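Local coordinates for protein 23S rRNA (guanine(2535)-N(1))-methyltransferase (PDB 1O9G) that methylates N1 of guanine-2535 in 23S ribosomal RNA, using S-adenosyl-L-methionine, and so confers resistance to the orthosomycin antibiotic avilamycin, at residues T174-G179 / Q191-L196. The protein carries 3 engineered substitutions. Numbering follows the deposited sequence.
Sequences TDLPYG and QPVAGL. Unlike the reference sequence in segment 191-196: Q191 (reference Ser), P192 (reference Arg), V193 (reference Trp), A194 (reference Arg), G195 (reference Ala).
L176 spreads its two methyl branches toward helix 190-203 and meets one residue with each, which the forked end of a leucine makes possible. The tight half is leucine against leucine: CD2 of L176 lies 3.6 Å from CD2 of L196, two methyl groups in van der Waals contact with the side chains slanting across one another. L196 gets there because its CG stands opposite the backbone N (chi1 170°), which carries the branch off the helix toward the loop. On L176 the extended second torsion (chi2 178°) carries CD1 on toward V193, while CD2 branches off to L196. The V193 half is looser, CD1 of L176 standing 4.2 Å from CG2 of V193, a residue that differs from the reference sequence. Less of V193 than of L196 is buried against the loop, in keeping with its short, beta-branched side chain. V188 touches both L176 and V193.

The two segments belong to a beta-alpha-beta unit of the Rossmann-like methyltransferase fold: strand 171-175 leads through a loop to helix 190-203 and on to the parallel neighbour strand 209-214. D175 closes the first strand and opens a D-L-P-Y run, D175 to Y178, which resembles the (N/D)PPY motif that amino-methyltransferases carry after this strand. T174, still in the strand, is buried, and its hydroxyl OG1 finds a hydrogen-bond partner in OD1 of D57. L176, V193 and L196 are all buried, whereas the altered residues Q191, exposed, and A194, partly exposed, lie on parts of the helix turned elsewhere.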
ATOM      1  N   THR A 174       0.243   1.711   5.234  1.00 13.21           N
ATOM      2  CA  THR A 174       0.640   0.348   5.458  1.00 14.19           C
ATOM      3  C   THR A 174      -0.338  -0.416   6.347  1.00 14.77           C
ATOM      4  O   THR A 174      -0.968   0.138   7.219  1.00 14.38           O
ATOM      5  CB  THR A 174       2.075   0.328   6.007  1.00 15.30           C
ATOM      6  OG1 THR A 174       2.618  -0.985   5.890  1.00 19.13           O
ATOM      7  CG2 THR A 174       2.117   0.735   7.478  1.00 18.91           C
ATOM      8  N   ASP A 175      -0.440  -1.702   6.062  1.00 15.50           N
ATOM      9  CA  ASP A 175      -1.181  -2.663   6.839  1.00 16.88           C
ATOM     10  C   ASP A 175      -0.168  -3.312   7.758  1.00 17.84           C
ATOM     11  O   ASP A 175       0.844  -3.864   7.305  1.00 20.31           O
ATOM     12  CB  ASP A 175      -1.814  -3.693   5.886  1.00 17.88           C
ATOM     13  CG  ASP A 175      -2.779  -4.631   6.558  1.00 19.54           C
ATOM     14  OD1 ASP A 175      -3.312  -4.321   7.643  1.00 21.53           O
ATOM     15  OD2 ASP A 175      -3.043  -5.745   6.053  1.00 22.34           O
ATOM     16  N   LEU A 176      -0.407  -3.246   9.055  1.00 19.32           N
ATOM     17  CA  LEU A 176       0.627  -3.635  10.010  1.00 21.46           C
ATOM     18  C   LEU A 176       0.917  -5.127   9.882  1.00 22.53           C
ATOM     19  O   LEU A 176       0.004  -5.922   9.650  1.00 22.84           O
ATOM     20  CB  LEU A 176       0.244  -3.230  11.434  1.00 22.94           C
ATOM     21  CG  LEU A 176       0.185  -1.719  11.697  1.00 23.33           C
ATOM     22  CD1 LEU A 176      -0.256  -1.380  13.102  1.00 29.02           C
ATOM     23  CD2 LEU A 176       1.528  -1.047  11.363  1.00 24.14           C
ATOM     24  N   PRO A 177       2.194  -5.501   9.951  1.00 26.90           N
ATOM     25  CA  PRO A 177       2.584  -6.895   9.750  1.00 28.47           C
ATOM     26  C   PRO A 177       2.112  -7.761  10.886  1.00 26.95           C
ATOM     27  O   PRO A 177       2.129  -7.340  12.025  1.00 27.38           O
ATOM     28  CB  PRO A 177       4.121  -6.851   9.696  1.00 34.89           C
ATOM     29  CG  PRO A 177       4.530  -5.507  10.201  1.00 36.30           C
ATOM     30  CD  PRO A 177       3.349  -4.621  10.210  1.00 31.10           C
ATOM     31  N   TYR A 178       1.706  -8.976  10.571  1.00 31.26           N
ATOM     32  CA  TYR A 178       1.096  -9.831  11.581  1.00 34.89           C
ATOM     33  C   TYR A 178       2.069 -10.216  12.710  1.00 36.54           C
ATOM     34  O   TYR A 178       1.636 -10.491  13.817  1.00 39.96           O
ATOM     35  CB  TYR A 178       0.447 -11.067  10.925  1.00 45.21           C
ATOM     36  CG  TYR A 178      -0.851 -10.773  10.157  1.00 51.78           C
ATOM     37  CD1 TYR A 178      -1.105  -9.519   9.590  1.00 48.01           C
ATOM     38  CD2 TYR A 178      -1.822 -11.759   9.996  1.00 68.46           C
ATOM     39  CE1 TYR A 178      -2.285  -9.264   8.894  1.00 58.50           C
ATOM     40  CE2 TYR A 178      -3.007 -11.512   9.298  1.00 80.75           C
ATOM     41  CZ  TYR A 178      -3.230 -10.260   8.751  1.00 75.91           C
ATOM     42  OH  TYR A 178      -4.394  -9.998   8.061  1.00 92.47           O
ATOM     43  N   GLY A 179       3.375 -10.195  12.438  1.00 38.48           N
ATOM     44  CA  GLY A 179       4.375 -10.573  13.429  1.00 45.78           C
ATOM     45  C   GLY A 179       4.572  -9.565  14.555  1.00 46.16           C
ATOM     46  O   GLY A 179       5.126  -9.902  15.607  1.00 55.31           O
ATOM     47  N   GLN A 191       3.457   0.316  22.227  1.00 36.14           N
ATOM     48  CA  GLN A 191       4.879   0.662  22.169  1.00 37.00           C
ATOM     49  C   GLN A 191       5.471   0.426  20.767  1.00 34.34           C
ATOM     50  O   GLN A 191       6.133   1.310  20.233  1.00 32.02           O
ATOM     51  CB  GLN A 191       5.683  -0.064  23.265  1.00 42.92           C
ATOM     52  CG  GLN A 191       5.435   0.475  24.682  1.00 48.63           C
ATOM     53  CD  GLN A 191       6.109  -0.356  25.766  1.00 57.75           C
ATOM     54  OE1 GLN A 191       7.228  -0.043  26.190  1.00 64.70           O
ATOM     55  NE2 GLN A 191       5.431  -1.408  26.226  1.00 59.92           N
ATOM     56  N   PRO A 192       5.246  -0.740  20.165  1.00 34.83           N
ATOM     57  CA  PRO A 192       5.643  -0.953  18.766  1.00 32.94           C
ATOM     58  C   PRO A 192       5.053   0.066  17.790  1.00 28.17           C
ATOM     59  O   PRO A 192       5.790   0.559  16.966  1.00 25.85           O
ATOM     60  CB  PRO A 192       5.127  -2.366  18.467  1.00 36.14           C
ATOM     61  CG  PRO A 192       5.103  -3.026  19.773  1.00 40.82           C
ATOM     62  CD  PRO A 192       4.670  -1.964  20.746  1.00 38.44           C
ATOM     63  N   VAL A 193       3.760   0.378  17.888  1.00 26.76           N
ATOM     64  CA  VAL A 193       3.155   1.380  17.003  1.00 23.47           C
ATOM     65  C   VAL A 193       3.824   2.706  17.213  1.00 21.78           C
ATOM     66  O   VAL A 193       4.176   3.373  16.263  1.00 20.29           O
ATOM     67  CB  VAL A 193       1.648   1.552  17.225  1.00 24.70           C
ATOM     68  CG1 VAL A 193       1.099   2.754  16.406  1.00 22.92           C
ATOM     69  CG2 VAL A 193       0.914   0.317  16.817  1.00 27.28           C
ATOM     70  N   ALA A 194       3.990   3.103  18.466  1.00 22.80           N
ATOM     71  CA  ALA A 194       4.676   4.348  18.764  1.00 22.77           C
ATOM     72  C   ALA A 194       6.070   4.397  18.158  1.00 21.69           C
ATOM     73  O   ALA A 194       6.447   5.394  17.568  1.00 20.25           O
ATOM     74  CB  ALA A 194       4.762   4.552  20.255  1.00 26.21           C
ATOM     75  N   GLY A 195       6.834   3.321  18.276  1.00 23.50           N
ATOM     76  CA  GLY A 195       8.179   3.291  17.728  1.00 24.35           C
ATOM     77  C   GLY A 195       8.189   3.344  16.209  1.00 22.46           C
ATOM     78  O   GLY A 195       9.047   3.975  15.610  1.00 21.92           O
ATOM     79  N   LEU A 196       7.227   2.673  15.587  1.00 21.31           N
ATOM     80  CA  LEU A 196       7.102   2.704  14.142  1.00 20.71           C
ATOM     81  C   LEU A 196       6.858   4.134  13.690  1.00 18.90           C
ATOM     82  O   LEU A 196       7.524   4.628  12.777  1.00 17.34           O
ATOM     83  CB  LEU A 196       5.981   1.776  13.684  1.00 22.08           C
ATOM     84  CG  LEU A 196       5.543   1.854  12.218  1.00 24.06           C
ATOM     85  CD1 LEU A 196       6.721   1.739  11.335  1.00 26.86           C
ATOM     86  CD2 LEU A 196       4.546   0.749  11.945  1.00 30.74           C
TER